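Paraflagellar rod component (Trypanosoma brucei, PDB 2Q0X) is of unknown function but adopts an alpha/beta hydrolase fold and bears the name of a component of the paraflagellar rod. Local coordinates at residues A159-M168 / H182-A193; G196-V204 / D214-V222. All coordinates share one frame; numbering follows the deposited sequence.

Contact 1 (A159-M168 / H182-A193)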
ATOM      1  N   ALA A 159     -13.110  -4.749  27.099  1.00 45.39           N
ATOM      2  CA  ALA A 159     -11.829  -5.449  27.116  1.00 45.69           C
ATOM      3  C   ALA A 159     -10.933  -5.011  25.953  1.00 46.04           C
ATOM      4  O   ALA A 159      -9.729  -4.805  26.138  1.00 45.73           O
ATOM      5  CB  ALA A 159     -12.049  -6.961  27.089  1.00 45.63           C
ATOM      6  N   ARG A 160     -11.529  -4.871  24.766  1.00 46.62           N
ATOM      7  CA  ARG A 160     -10.836  -4.332  23.588  1.00 47.24           C
ATOM      8  C   ARG A 160     -10.443  -2.869  23.792  1.00 47.33           C
ATOM      9  O   ARG A 160      -9.359  -2.455  23.381  1.00 47.17           O
ATOM     10  CB  ARG A 160     -11.724  -4.442  22.342  1.00 47.27           C
ATOM     11  CG  ARG A 160     -11.069  -3.964  21.059  1.00 47.82           C
ATOM     12  CD  ARG A 160     -12.064  -3.604  19.975  1.00 48.15           C
ATOM     13  NE  ARG A 160     -13.174  -4.551  19.870  1.00 48.74           N
ATOM     14  CZ  ARG A 160     -14.452  -4.270  20.105  1.00 50.50           C
ATOM     15  NH1 ARG A 160     -14.839  -3.057  20.484  1.00 52.54           N
ATOM     16  NH2 ARG A 160     -15.376  -5.210  19.958  1.00 50.69           N
ATOM     17  N   LYS A 161     -11.342  -2.085  24.388  1.00 47.71           N
ATOM     18  CA  LYS A 161     -11.090  -0.657  24.643  1.00 48.06           C
ATOM     19  C   LYS A 161      -9.865  -0.491  25.539  1.00 47.94           C
ATOM     20  O   LYS A 161      -9.000   0.347  25.279  1.00 47.76           O
ATOM     21  CB  LYS A 161     -12.310   0.002  25.308  1.00 48.19           C
ATOM     22  CG  LYS A 161     -12.135   1.487  25.668  1.00 48.38           C
ATOM     23  CD  LYS A 161     -13.484   2.154  25.998  1.00 48.52           C
ATOM     24  CE  LYS A 161     -13.343   3.651  26.352  1.00 48.79           C
ATOM     25  NZ  LYS A 161     -12.779   3.921  27.715  1.00 48.89           N
ATOM     26  N   GLU A 162      -9.814  -1.307  26.588  1.00 47.94           N
ATOM     27  CA  GLU A 162      -8.719  -1.298  27.553  1.00 47.99           C
ATOM     28  C   GLU A 162      -7.423  -1.759  26.906  1.00 47.59           C
ATOM     29  O   GLU A 162      -6.388  -1.111  27.057  1.00 47.55           O
ATOM     30  CB  GLU A 162      -9.069  -2.204  28.738  1.00 47.98           C
ATOM     31  CG  GLU A 162      -8.078  -2.191  29.884  1.00 48.25           C
ATOM     32  CD  GLU A 162      -8.521  -3.087  31.024  1.00 48.62           C
ATOM     33  OE1 GLU A 162      -9.661  -3.608  30.956  1.00 49.95           O
ATOM     34  OE2 GLU A 162      -7.744  -3.270  31.990  1.00 49.32           O
ATOM     35  N   HIS A 163      -7.498  -2.870  26.174  1.00 47.28           N
ATOM     36  CA  HIS A 163      -6.338  -3.462  25.493  1.00 46.87           C
ATOM     37  C   HIS A 163      -5.661  -2.463  24.556  1.00 46.60           C
ATOM     38  O   HIS A 163      -4.431  -2.438  24.463  1.00 46.51           O
ATOM     39  CB  HIS A 163      -6.764  -4.718  24.717  1.00 46.84           C
ATOM     40  CG  HIS A 163      -5.623  -5.474  24.104  1.00 46.99           C
ATOM     41  ND1 HIS A 163      -4.828  -6.337  24.827  1.00 46.82           N
ATOM     42  CD2 HIS A 163      -5.151  -5.505  22.833  1.00 47.23           C
ATOM     43  CE1 HIS A 163      -3.914  -6.864  24.033  1.00 46.76           C
ATOM     44  NE2 HIS A 163      -4.088  -6.377  22.817  1.00 47.33           N
ATOM     45  N   VAL A 164      -6.470  -1.652  23.870  1.00 46.16           N
ATOM     46  CA  VAL A 164      -5.978  -0.615  22.961  1.00 45.95           C
ATOM     47  C   VAL A 164      -5.274   0.522  23.713  1.00 45.91           C
ATOM     48  O   VAL A 164      -4.235   1.007  23.275  1.00 45.53           O
ATOM     49  CB  VAL A 164      -7.135  -0.038  22.084  1.00 45.88           C
ATOM     50  CG1 VAL A 164      -6.700   1.217  21.343  1.00 45.52           C
ATOM     51  CG2 VAL A 164      -7.631  -1.084  21.101  1.00 45.77           C
ATOM     52  N   GLU A 165      -5.860   0.949  24.831  1.00 46.06           N
ATOM     53  CA  GLU A 165      -5.248   1.955  25.719  1.00 46.09           C
ATOM     54  C   GLU A 165      -3.854   1.545  26.186  1.00 45.90           C
ATOM     55  O   GLU A 165      -2.944   2.380  26.251  1.00 45.96           O
ATOM     56  CB  GLU A 165      -6.123   2.187  26.954  1.00 46.06           C
ATOM     57  CG  GLU A 165      -7.392   2.951  26.677  1.00 46.34           C
ATOM     58  CD  GLU A 165      -8.347   2.962  27.865  1.00 46.46           C
ATOM     59  OE1 GLU A 165      -7.905   2.737  29.020  1.00 47.31           O
ATOM     60  OE2 GLU A 165      -9.550   3.208  27.632  1.00 47.26           O
ATOM     61  N   LYS A 166      -3.713   0.261  26.522  1.00 45.65           N
ATOM     62  CA  LYS A 166      -2.456  -0.300  27.005  1.00 45.40           C
ATOM     63  C   LYS A 166      -1.392  -0.289  25.914  1.00 45.17           C
ATOM     64  O   LYS A 166      -0.250   0.096  26.174  1.00 45.21           O
ATOM     65  CB  LYS A 166      -2.670  -1.730  27.509  1.00 45.43           C
ATOM     66  N   LEU A 167      -1.769  -0.699  24.699  1.00 44.81           N
ATOM     67  CA  LEU A 167      -0.842  -0.722  23.558  1.00 44.47           C
ATOM     68  C   LEU A 167      -0.404   0.685  23.156  1.00 44.40           C
ATOM     69  O   LEU A 167       0.761   0.906  22.837  1.00 44.31           O
ATOM     70  CB  LEU A 167      -1.450  -1.441  22.349  1.00 44.28           C
ATOM     71  CG  LEU A 167      -1.730  -2.946  22.443  1.00 44.13           C
ATOM     72  CD1 LEU A 167      -2.509  -3.419  21.223  1.00 43.85           C
ATOM     73  CD2 LEU A 167      -0.460  -3.763  22.590  1.00 43.65           C
ATOM     74  N   MET A 168      -1.334   1.632  23.186  1.00 44.43           N
ATOM     75  CA  MET A 168      -1.037   3.022  22.818  1.00 44.53           C
ATOM     76  C   MET A 168      -0.059   3.669  23.783  1.00 44.71           C
ATOM     77  O   MET A 168       0.733   4.516  23.371  1.00 44.87           O
ATOM     78  CB  MET A 168      -2.320   3.865  22.758  1.00 44.36           C
ATOM     79  CG  MET A 168      -3.276   3.487  21.625  1.00 44.20           C
ATOM     80  SD  MET A 168      -2.533   3.500  19.990  1.00 44.02           S
ATOM     81  CE  MET A 168      -2.252   5.251  19.727  1.00 44.00           C
ATOM     82  N   HIS A 182      -8.583  -9.632  20.355  1.00 44.32           N
ATOM     83  CA  HIS A 182      -9.578  -8.631  20.731  1.00 43.73           C
ATOM     84  C   HIS A 182     -10.389  -8.041  19.570  1.00 43.30           C
ATOM     85  O   HIS A 182     -11.389  -7.374  19.806  1.00 43.30           O
ATOM     86  CB  HIS A 182      -8.898  -7.525  21.545  1.00 43.65           C
ATOM     87  CG  HIS A 182      -8.538  -7.954  22.935  1.00 43.70           C
ATOM     88  ND1 HIS A 182      -7.237  -8.141  23.345  1.00 43.59           N
ATOM     89  CD2 HIS A 182      -9.318  -8.269  23.997  1.00 43.40           C
ATOM     90  CE1 HIS A 182      -7.228  -8.529  24.609  1.00 43.93           C
ATOM     91  NE2 HIS A 182      -8.478  -8.614  25.028  1.00 43.72           N
ATOM     92  N   TYR A 183      -9.976  -8.272  18.327  1.00 42.73           N
ATOM     93  CA  TYR A 183     -10.790  -7.876  17.168  1.00 42.14           C
ATOM     94  C   TYR A 183     -10.619  -8.903  16.070  1.00 41.87           C
ATOM     95  O   TYR A 183      -9.663  -9.664  16.106  1.00 42.04           O
ATOM     96  CB  TYR A 183     -10.404  -6.471  16.663  1.00 42.11           C
ATOM     97  CG  TYR A 183     -11.539  -5.741  15.958  1.00 41.36           C
ATOM     98  CD1 TYR A 183     -12.696  -5.412  16.638  1.00 41.21           C
ATOM     99  CD2 TYR A 183     -11.451  -5.411  14.617  1.00 41.36           C
ATOM    100  CE1 TYR A 183     -13.733  -4.751  16.008  1.00 41.76           C
ATOM    101  CE2 TYR A 183     -12.475  -4.755  13.971  1.00 41.48           C
ATOM    102  CZ  TYR A 183     -13.620  -4.424  14.669  1.00 41.62           C
ATOM    103  OH  TYR A 183     -14.644  -3.766  14.033  1.00 41.56           O
ATOM    104  N   ASP A 184     -11.544  -8.935  15.109  1.00 41.54           N
ATOM    105  CA  ASP A 184     -11.512  -9.944  14.034  1.00 41.36           C
ATOM    106  C   ASP A 184     -10.852  -9.461  12.738  1.00 41.11           C
ATOM    107  O   ASP A 184      -9.886 -10.041  12.279  1.00 41.34           O
ATOM    108  CB  ASP A 184     -12.917 -10.511  13.748  1.00 41.43           C
ATOM    109  CG  ASP A 184     -13.996  -9.446  13.675  1.00 41.50           C
ATOM    110  OD1 ASP A 184     -13.668  -8.250  13.724  1.00 42.30           O
ATOM    111  OD2 ASP A 184     -15.180  -9.814  13.575  1.00 41.00           O
ATOM    112  N   ILE A 185     -11.389  -8.400  12.146  1.00 40.89           N
ATOM    113  CA  ILE A 185     -10.842  -7.838  10.925  1.00 40.08           C
ATOM    114  C   ILE A 185      -9.470  -7.234  11.267  1.00 39.73           C
ATOM    115  O   ILE A 185      -9.312  -6.678  12.356  1.00 39.48           O
ATOM    116  CB  ILE A 185     -11.813  -6.771  10.361  1.00 40.29           C
ATOM    117  CG1 ILE A 185     -13.110  -7.447   9.877  1.00 40.01           C
ATOM    118  CG2 ILE A 185     -11.153  -5.952   9.240  1.00 40.33           C
ATOM    119  CD1 ILE A 185     -14.229  -6.475   9.604  1.00 39.38           C
ATOM    120  N   PRO A 186      -8.466  -7.373  10.370  1.00 39.22           N
ATOM    121  CA  PRO A 186      -7.167  -6.749  10.655  1.00 39.10           C
ATOM    122  C   PRO A 186      -7.210  -5.229  10.821  1.00 39.23           C
ATOM    123  O   PRO A 186      -7.762  -4.513   9.977  1.00 39.34           O
ATOM    124  CB  PRO A 186      -6.305  -7.154   9.458  1.00 39.13           C
ATOM    125  CG  PRO A 186      -6.964  -8.336   8.882  1.00 39.22           C
ATOM    126  CD  PRO A 186      -8.433  -8.140   9.112  1.00 39.06           C
ATOM    127  N   ILE A 187      -6.634  -4.750  11.917  1.00 39.44           N
ATOM    128  CA  ILE A 187      -6.745  -3.349  12.313  1.00 39.58           C
ATOM    129  C   ILE A 187      -5.629  -2.984  13.292  1.00 39.69           C
ATOM    130  O   ILE A 187      -5.237  -3.808  14.141  1.00 39.80           O
ATOM    131  CB  ILE A 187      -8.140  -3.065  12.946  1.00 39.70           C
ATOM    132  CG1 ILE A 187      -8.343  -1.566  13.206  1.00 39.74           C
ATOM    133  CG2 ILE A 187      -8.333  -3.876  14.243  1.00 39.72           C
ATOM    134  CD1 ILE A 187      -9.806  -1.153  13.340  1.00 39.40           C
ATOM    135  N   THR A 188      -5.102  -1.766  13.171  1.00 39.63           N
ATOM    136  CA  THR A 188      -4.059  -1.314  14.081  1.00 39.52           C
ATOM    137  C   THR A 188      -4.698  -0.760  15.350  1.00 39.53           C
ATOM    138  O   THR A 188      -5.805  -0.230  15.299  1.00 39.56           O
ATOM    139  CB  THR A 188      -3.110  -0.262  13.441  1.00 39.53           C
ATOM    140  OG1 THR A 188      -3.850   0.893  13.029  1.00 39.56           O
ATOM    141  CG2 THR A 188      -2.372  -0.841  12.263  1.00 39.35           C
ATOM    142  N   PRO A 189      -4.027  -0.923  16.505  1.00 39.50           N
ATOM    143  CA  PRO A 189      -4.525  -0.263  17.721  1.00 39.70           C
ATOM    144  C   PRO A 189      -4.781   1.240  17.531  1.00 39.69           C
ATOM    145  O   PRO A 189      -5.784   1.754  18.028  1.00 39.72           O
ATOM    146  CB  PRO A 189      -3.421  -0.522  18.751  1.00 39.72           C
ATOM    147  CG  PRO A 189      -2.741  -1.781  18.278  1.00 39.53           C
ATOM    148  CD  PRO A 189      -2.833  -1.746  16.764  1.00 39.43           C
ATOM    149  N   ALA A 190      -3.901   1.916  16.795  1.00 39.72           N
ATOM    150  CA  ALA A 190      -4.040   3.345  16.545  1.00 39.78           C
ATOM    151  C   ALA A 190      -5.340   3.681  15.833  1.00 39.89           C
ATOM    152  O   ALA A 190      -5.907   4.730  16.068  1.00 40.25           O
ATOM    153  CB  ALA A 190      -2.859   3.875  15.757  1.00 39.64           C
ATOM    154  N   ARG A 191      -5.813   2.808  14.952  1.00 39.99           N
ATOM    155  CA  ARG A 191      -7.102   3.036  14.293  1.00 40.06           C
ATOM    156  C   ARG A 191      -8.288   2.851  15.257  1.00 39.99           C
ATOM    157  O   ARG A 191      -9.267   3.574  15.179  1.00 40.07           O
ATOM    158  CB  ARG A 191      -7.243   2.168  13.031  1.00 39.93           C
ATOM    159  CG  ARG A 191      -6.520   2.756  11.820  1.00 39.64           C
ATOM    160  CD  ARG A 191      -7.251   3.987  11.247  1.00 39.83           C
ATOM    161  NE  ARG A 191      -8.621   3.680  10.808  1.00 39.32           N
ATOM    162  CZ  ARG A 191      -8.952   3.160   9.626  1.00 39.33           C
ATOM    163  NH1 ARG A 191      -8.029   2.875   8.711  1.00 39.72           N
ATOM    164  NH2 ARG A 191     -10.223   2.905   9.348  1.00 39.19           N
ATOM    165  N   LEU A 192      -8.169   1.921  16.195  1.00 40.05           N
ATOM    166  CA  LEU A 192      -9.216   1.708  17.187  1.00 40.09           C
ATOM    167  C   LEU A 192      -9.226   2.815  18.259  1.00 40.42           C
ATOM    168  O   LEU A 192     -10.304   3.193  18.761  1.00 40.72           O
ATOM    169  CB  LEU A 192      -9.073   0.324  17.835  1.00 39.97           C
ATOM    170  CG  LEU A 192      -9.568  -0.909  17.055  1.00 39.48           C
ATOM    171  CD1 LEU A 192      -9.011  -2.190  17.658  1.00 38.23           C
ATOM    172  CD2 LEU A 192     -11.122  -0.952  17.019  1.00 39.43           C
ATOM    173  N   ALA A 193      -8.045   3.361  18.570  1.00 40.44           N
ATOM    174  CA  ALA A 193      -7.874   4.283  19.710  1.00 40.60           C
ATOM    175  C   ALA A 193      -8.536   5.659  19.555  1.00 40.78           C
ATOM    176  O   ALA A 193      -8.939   6.275  20.540  1.00 40.64           O
ATOM    177  CB  ALA A 193      -6.380   4.450  20.046  1.00 40.52           C
TER
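Val164 of helix 154-170 fits its two methyl groups against the short helix 189-193. CG1 lies 3.5 Å from Ala193 CB, tighter than usual for two carbons. It also touches the carbonyl oxygen of Pro189. CG2 reaches CB and CD1 of Leu192, the two side chains crossing at about a right angle. One turn on, Leu167 adds a second tight spot, with its CD1 3.4 Å from CG of the Pro189 ring. Arg160, also buried, sends its CG anti to the backbone N (chi1 -177°) and passes beside His182. Its NE gives a weak bond to His182 O (3.3 Å, 147° at the hydrogen). Tyr183 CE1 lies over one face of the guanidinium, and NE meets the edge of the tyrosine ring.

The rims on either side of this buried part are more open to solvent. At one, the Met168 chain bends at chi2 and chi3, which brings SD to 3.8 Å from Ala190 CA, while CG rests on the exposed Ala193. At the other are Ala159 and a partly exposed but close histidine pair. His182 ND1 sits over the centre of one face of the His163 ring, 3.2 Å from its CG. The two planes are 36° apart, an oblique pairing. His163 CB makes a CH-pi contact over the His182 ring. The two ND1 atoms are close but not hydrogen-bonded. His163 NE2 bonds to Ala178 O, a separate anchor for the ring.

Thr188 N-caps helix 189-193, its OG1 taking a weak bond from Arg191 N. The Arg191 side chain leads away to a salt bridge with Asp90. Hydrogen bonding across the contact is thus slight, one weak bond. Van der Waals contact of aliphatic, ring and guanidinium groups holds the two segments together.

Contact 2 (G196-V204 / D214-V222); sequences GFPTLQEAV and DVLRRSVGV
Phe197 lays its ring against Val215, Arg218 and Ser219, on the last turn of helix 213-218 and just past it. Its CB bond points toward that segment. With chi1 at -51°, CG stands anti to the carbonyl carbon, which directs the ring at the other segment. The touching begins at CD2, 3.9 Å from Ser219 CB. CE2 lies 3.6 Å from Arg218 O, and also meets Ser219 CB. At the tip, CZ has Arg218 CB in the plane of the ring at its edge, 3.8 Å away. CE1 touches Val215 CG1 at 3.5 Å. Ser219 CB thus sits over one face, offset toward the rim, in a CH-pi contact. The Arg218 side chain then leads away to a salt bridge with Asp214.

Ser219 also carries the hydrogen bond of the contact. Its OG donates to Ala203 O at 2.8 Å, with the donor tilted 16° from the carbonyl plane. The residue four places on from Ala203 is Pro207, which has no N-H; Ser219 OG provides a donor to this carbonyl. Leu216 CD2 packs on the same oxygen. Beyond it, Val204 CG2 meets Val220 CG1 at 3.7 Å.

The start of helix 200-209 is fixed by a capping box. Glu202 OE1 accepts from both Thr199 N and Thr199 OG1, the latter at 2.6 Å. Thr199 OG1 in turn takes a weak bond from Gln201 N.

The two short helix segments run at 117° to each other. Phe123 of helix 119-128 packs on both Ala203 and Ser219. Helix 241-254 lies against Val204 through Val251 and against Leu216 through His254. The contact thus joins two flanking helices of the fold just before the chain enters strand 227-232.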
ATOM      1  N   GLY A 196     -14.673   6.643  17.024  1.00 39.33           N
ATOM      2  CA  GLY A 196     -15.496   6.477  15.848  1.00 39.13           C
ATOM      3  C   GLY A 196     -16.105   5.095  15.782  1.00 39.12           C
ATOM      4  O   GLY A 196     -16.251   4.440  16.803  1.00 38.98           O
ATOM      5  N   PHE A 197     -16.421   4.640  14.565  1.00 39.12           N
ATOM      6  CA  PHE A 197     -17.028   3.319  14.348  1.00 39.05           C
ATOM      7  C   PHE A 197     -16.249   2.560  13.282  1.00 39.00           C
ATOM      8  O   PHE A 197     -16.421   2.838  12.085  1.00 39.11           O
ATOM      9  CB  PHE A 197     -18.480   3.459  13.902  1.00 39.03           C
ATOM     10  CG  PHE A 197     -19.276   4.348  14.768  1.00 39.00           C
ATOM     11  CD1 PHE A 197     -19.883   3.854  15.905  1.00 38.91           C
ATOM     12  CD2 PHE A 197     -19.410   5.691  14.460  1.00 39.17           C
ATOM     13  CE1 PHE A 197     -20.618   4.688  16.724  1.00 39.96           C
ATOM     14  CE2 PHE A 197     -20.133   6.528  15.275  1.00 39.33           C
ATOM     15  CZ  PHE A 197     -20.745   6.024  16.414  1.00 39.42           C
ATOM     16  N   PRO A 198     -15.381   1.620  13.709  1.00 38.72           N
ATOM     17  CA  PRO A 198     -14.532   0.904  12.773  1.00 38.59           C
ATOM     18  C   PRO A 198     -15.269   0.313  11.592  1.00 38.37           C
ATOM     19  O   PRO A 198     -14.854   0.525  10.485  1.00 37.99           O
ATOM     20  CB  PRO A 198     -13.905  -0.191  13.644  1.00 38.83           C
ATOM     21  CG  PRO A 198     -13.833   0.429  14.985  1.00 38.65           C
ATOM     22  CD  PRO A 198     -15.110   1.213  15.104  1.00 38.45           C
ATOM     23  N   THR A 199     -16.392  -0.367  11.835  1.00 38.50           N
ATOM     24  CA  THR A 199     -17.152  -1.041  10.777  1.00 38.02           C
ATOM     25  C   THR A 199     -18.641  -0.836  10.998  1.00 37.89           C
ATOM     26  O   THR A 199     -19.055  -0.223  11.970  1.00 37.92           O
ATOM     27  CB  THR A 199     -16.862  -2.560  10.778  1.00 38.00           C
ATOM     28  OG1 THR A 199     -17.288  -3.125  12.035  1.00 37.76           O
ATOM     29  CG2 THR A 199     -15.344  -2.826  10.553  1.00 37.22           C
ATOM     30  N   LEU A 200     -19.439  -1.349  10.074  1.00 37.74           N
ATOM     31  CA  LEU A 200     -20.885  -1.351  10.202  1.00 37.77           C
ATOM     32  C   LEU A 200     -21.410  -2.164  11.385  1.00 38.09           C
ATOM     33  O   LEU A 200     -22.548  -1.956  11.810  1.00 38.08           O
ATOM     34  CB  LEU A 200     -21.513  -1.844   8.915  1.00 37.54           C
ATOM     35  CG  LEU A 200     -21.374  -0.885   7.734  1.00 36.98           C
ATOM     36  CD1 LEU A 200     -22.245  -1.352   6.609  1.00 35.15           C
ATOM     37  CD2 LEU A 200     -21.728   0.528   8.117  1.00 35.75           C
ATOM     38  N   GLN A 201     -20.615  -3.105  11.912  1.00 38.26           N
ATOM     39  CA  GLN A 201     -20.989  -3.759  13.171  1.00 38.27           C
ATOM     40  C   GLN A 201     -21.243  -2.720  14.270  1.00 38.48           C
ATOM     41  O   GLN A 201     -22.296  -2.712  14.909  1.00 38.45           O
ATOM     42  CB  GLN A 201     -19.920  -4.747  13.622  1.00 38.19           C
ATOM     43  CG  GLN A 201     -20.343  -5.689  14.753  1.00 37.89           C
ATOM     44  CD  GLN A 201     -21.277  -6.782  14.290  1.00 38.00           C
ATOM     45  OE1 GLN A 201     -21.274  -7.149  13.112  1.00 37.72           O
ATOM     46  NE2 GLN A 201     -22.087  -7.322  15.221  1.00 37.14           N
ATOM     47  N   GLU A 202     -20.280  -1.830  14.485  1.00 38.80           N
ATOM     48  CA  GLU A 202     -20.406  -0.815  15.543  1.00 38.86           C
ATOM     49  C   GLU A 202     -21.339   0.337  15.136  1.00 38.62           C
ATOM     50  O   GLU A 202     -22.113   0.834  15.954  1.00 38.33           O
ATOM     51  CB  GLU A 202     -19.026  -0.258  15.908  1.00 39.27           C
ATOM     52  CG  GLU A 202     -18.068  -1.314  16.500  1.00 39.97           C
ATOM     53  CD  GLU A 202     -17.063  -1.867  15.511  1.00 40.99           C
ATOM     54  OE1 GLU A 202     -17.342  -1.905  14.285  1.00 42.20           O
ATOM     55  OE2 GLU A 202     -15.982  -2.293  15.977  1.00 40.81           O
ATOM     56  N   ALA A 203     -21.267   0.737  13.867  1.00 38.17           N
ATOM     57  CA  ALA A 203     -22.033   1.884  13.365  1.00 37.82           C
ATOM     58  C   ALA A 203     -23.538   1.600  13.220  1.00 37.81           C
ATOM     59  O   ALA A 203     -24.346   2.487  13.439  1.00 36.97           O
ATOM     60  CB  ALA A 203     -21.463   2.356  12.053  1.00 37.40           C
ATOM     61  N   VAL A 204     -23.902   0.365  12.848  1.00 37.88           N
ATOM     62  CA  VAL A 204     -25.293   0.058  12.508  1.00 37.73           C
ATOM     63  C   VAL A 204     -25.851  -1.189  13.219  1.00 38.00           C
ATOM     64  O   VAL A 204     -26.881  -1.116  13.876  1.00 38.33           O
ATOM     65  CB  VAL A 204     -25.450  -0.092  10.969  1.00 37.60           C
ATOM     66  CG1 VAL A 204     -26.815  -0.650  10.594  1.00 37.56           C
ATOM     67  CG2 VAL A 204     -25.219   1.241  10.270  1.00 36.89           C
ATOM     68  N   ASP A 214     -29.216   6.638  20.548  1.00 40.45           N
ATOM     69  CA  ASP A 214     -28.267   7.746  20.654  1.00 40.08           C
ATOM     70  C   ASP A 214     -26.987   7.510  19.832  1.00 39.39           C
ATOM     71  O   ASP A 214     -26.477   8.442  19.213  1.00 39.53           O
ATOM     72  CB  ASP A 214     -27.940   8.085  22.121  1.00 40.40           C
ATOM     73  CG  ASP A 214     -27.302   6.932  22.887  1.00 41.24           C
ATOM     74  OD1 ASP A 214     -26.570   7.228  23.858  1.00 42.44           O
ATOM     75  OD2 ASP A 214     -27.529   5.747  22.547  1.00 42.75           O
ATOM     76  N   VAL A 215     -26.486   6.274  19.804  1.00 38.27           N
ATOM     77  CA  VAL A 215     -25.283   5.962  19.041  1.00 37.60           C
ATOM     78  C   VAL A 215     -25.503   6.211  17.549  1.00 37.00           C
ATOM     79  O   VAL A 215     -24.613   6.713  16.868  1.00 36.55           O
ATOM     80  CB  VAL A 215     -24.814   4.499  19.245  1.00 37.53           C
ATOM     81  CG1 VAL A 215     -23.627   4.203  18.360  1.00 37.46           C
ATOM     82  CG2 VAL A 215     -24.467   4.251  20.705  1.00 37.16           C
ATOM     83  N   LEU A 216     -26.697   5.883  17.059  1.00 36.42           N
ATOM     84  CA  LEU A 216     -27.010   6.042  15.650  1.00 36.15           C
ATOM     85  C   LEU A 216     -26.930   7.497  15.178  1.00 35.96           C
ATOM     86  O   LEU A 216     -26.617   7.746  14.018  1.00 35.62           O
ATOM     87  CB  LEU A 216     -28.383   5.453  15.325  1.00 36.16           C
ATOM     88  CG  LEU A 216     -28.586   3.941  15.460  1.00 35.62           C
ATOM     89  CD1 LEU A 216     -30.015   3.631  15.018  1.00 35.00           C
ATOM     90  CD2 LEU A 216     -27.538   3.115  14.649  1.00 35.01           C
ATOM     91  N   ARG A 217     -27.184   8.448  16.077  1.00 36.15           N
ATOM     92  CA  ARG A 217     -27.098   9.872  15.733  1.00 36.53           C
ATOM     93  C   ARG A 217     -25.691  10.239  15.346  1.00 36.27           C
ATOM     94  O   ARG A 217     -25.490  11.093  14.502  1.00 36.34           O
ATOM     95  CB  ARG A 217     -27.518  10.782  16.907  1.00 36.95           C
ATOM     96  CG  ARG A 217     -28.930  10.610  17.379  1.00 38.20           C
ATOM     97  CD  ARG A 217     -29.960  10.875  16.258  1.00 39.94           C
ATOM     98  NE  ARG A 217     -31.316  10.905  16.823  1.00 40.52           N
ATOM     99  CZ  ARG A 217     -32.442  11.008  16.116  1.00 40.53           C
ATOM    100  NH1 ARG A 217     -32.437  11.147  14.800  1.00 40.64           N
ATOM    101  NH2 ARG A 217     -33.584  11.006  16.763  1.00 41.42           N
ATOM    102  N   ARG A 218     -24.728   9.613  16.007  1.00 36.27           N
ATOM    103  CA  ARG A 218     -23.312   9.836  15.753  1.00 36.63           C
ATOM    104  C   ARG A 218     -22.789   9.132  14.499  1.00 35.65           C
ATOM    105  O   ARG A 218     -21.751   9.512  13.974  1.00 36.01           O
ATOM    106  CB  ARG A 218     -22.504   9.385  16.968  1.00 36.85           C
ATOM    107  CG  ARG A 218     -22.713  10.263  18.213  1.00 37.87           C
ATOM    108  CD  ARG A 218     -22.166   9.584  19.461  1.00 39.02           C
ATOM    109  NE  ARG A 218     -23.214   8.998  20.324  1.00 41.94           N
ATOM    110  CZ  ARG A 218     -22.974   8.341  21.466  1.00 42.97           C
ATOM    111  NH1 ARG A 218     -21.722   8.164  21.896  1.00 44.29           N
ATOM    112  NH2 ARG A 218     -23.983   7.844  22.188  1.00 42.49           N
ATOM    113  N   SER A 219     -23.495   8.100  14.043  1.00 34.80           N
ATOM    114  CA  SER A 219     -23.122   7.330  12.858  1.00 33.98           C
ATOM    115  C   SER A 219     -24.025   7.689  11.672  1.00 33.86           C
ATOM    116  O   SER A 219     -23.758   8.659  10.983  1.00 33.75           O
ATOM    117  CB  SER A 219     -23.125   5.807  13.161  1.00 34.02           C
ATOM    118  OG  SER A 219     -24.415   5.290  13.455  1.00 32.13           O
ATOM    119  N   VAL A 220     -25.102   6.937  11.438  1.00 33.66           N
ATOM    120  CA  VAL A 220     -25.981   7.218  10.289  1.00 33.66           C
ATOM    121  C   VAL A 220     -26.668   8.613  10.347  1.00 33.82           C
ATOM    122  O   VAL A 220     -27.015   9.196   9.309  1.00 33.66           O
ATOM    123  CB  VAL A 220     -27.016   6.082  10.050  1.00 33.75           C
ATOM    124  CG1 VAL A 220     -26.279   4.778   9.663  1.00 33.40           C
ATOM    125  CG2 VAL A 220     -27.929   5.874  11.271  1.00 32.35           C
ATOM    126  N   GLY A 221     -26.829   9.147  11.556  1.00 33.87           N
ATOM    127  CA  GLY A 221     -27.373  10.497  11.742  1.00 33.81           C
ATOM    128  C   GLY A 221     -26.581  11.613  11.078  1.00 33.84           C
ATOM    129  O   GLY A 221     -27.172  12.606  10.692  1.00 33.71           O
ATOM    130  N   VAL A 222     -25.253  11.449  10.928  1.00 34.04           N
ATOM    131  CA  VAL A 222     -24.418  12.457  10.271  1.00 33.95           C
ATOM    132  C   VAL A 222     -24.520  12.426   8.747  1.00 34.11           C
ATOM    133  O   VAL A 222     -24.061  13.345   8.085  1.00 34.52           O
ATOM    134  CB  VAL A 222     -22.930  12.365  10.672  1.00 33.97           C
ATOM    135  CG1 VAL A 222     -22.765  12.434  12.216  1.00 33.92           C
ATOM    136  CG2 VAL A 222     -22.261  11.103  10.060  1.00 33.87           C
TER

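Contacts 1 and 2 follow each other in series, with centres about 18 Å apart. All four segments lie in the long connection between strands 135-143 and 227-232, neighbours in the main sheet. Contact 1 is farther from the chain centre, about 19 Å against 12 Å. Its position is consistent with the cap region that many alpha/beta hydrolases insert at this point. Contact 2 packs closer to the helices beside the sheet. The two touch directly: Tyr183 OH probably hydrogen-bonds Glu202 OE2, 2.8 Å away, and Leu192 packs on Pro198. The loop at Tyr183 and the short helix 189-193 are thus tied to the capped start of helix 200-209.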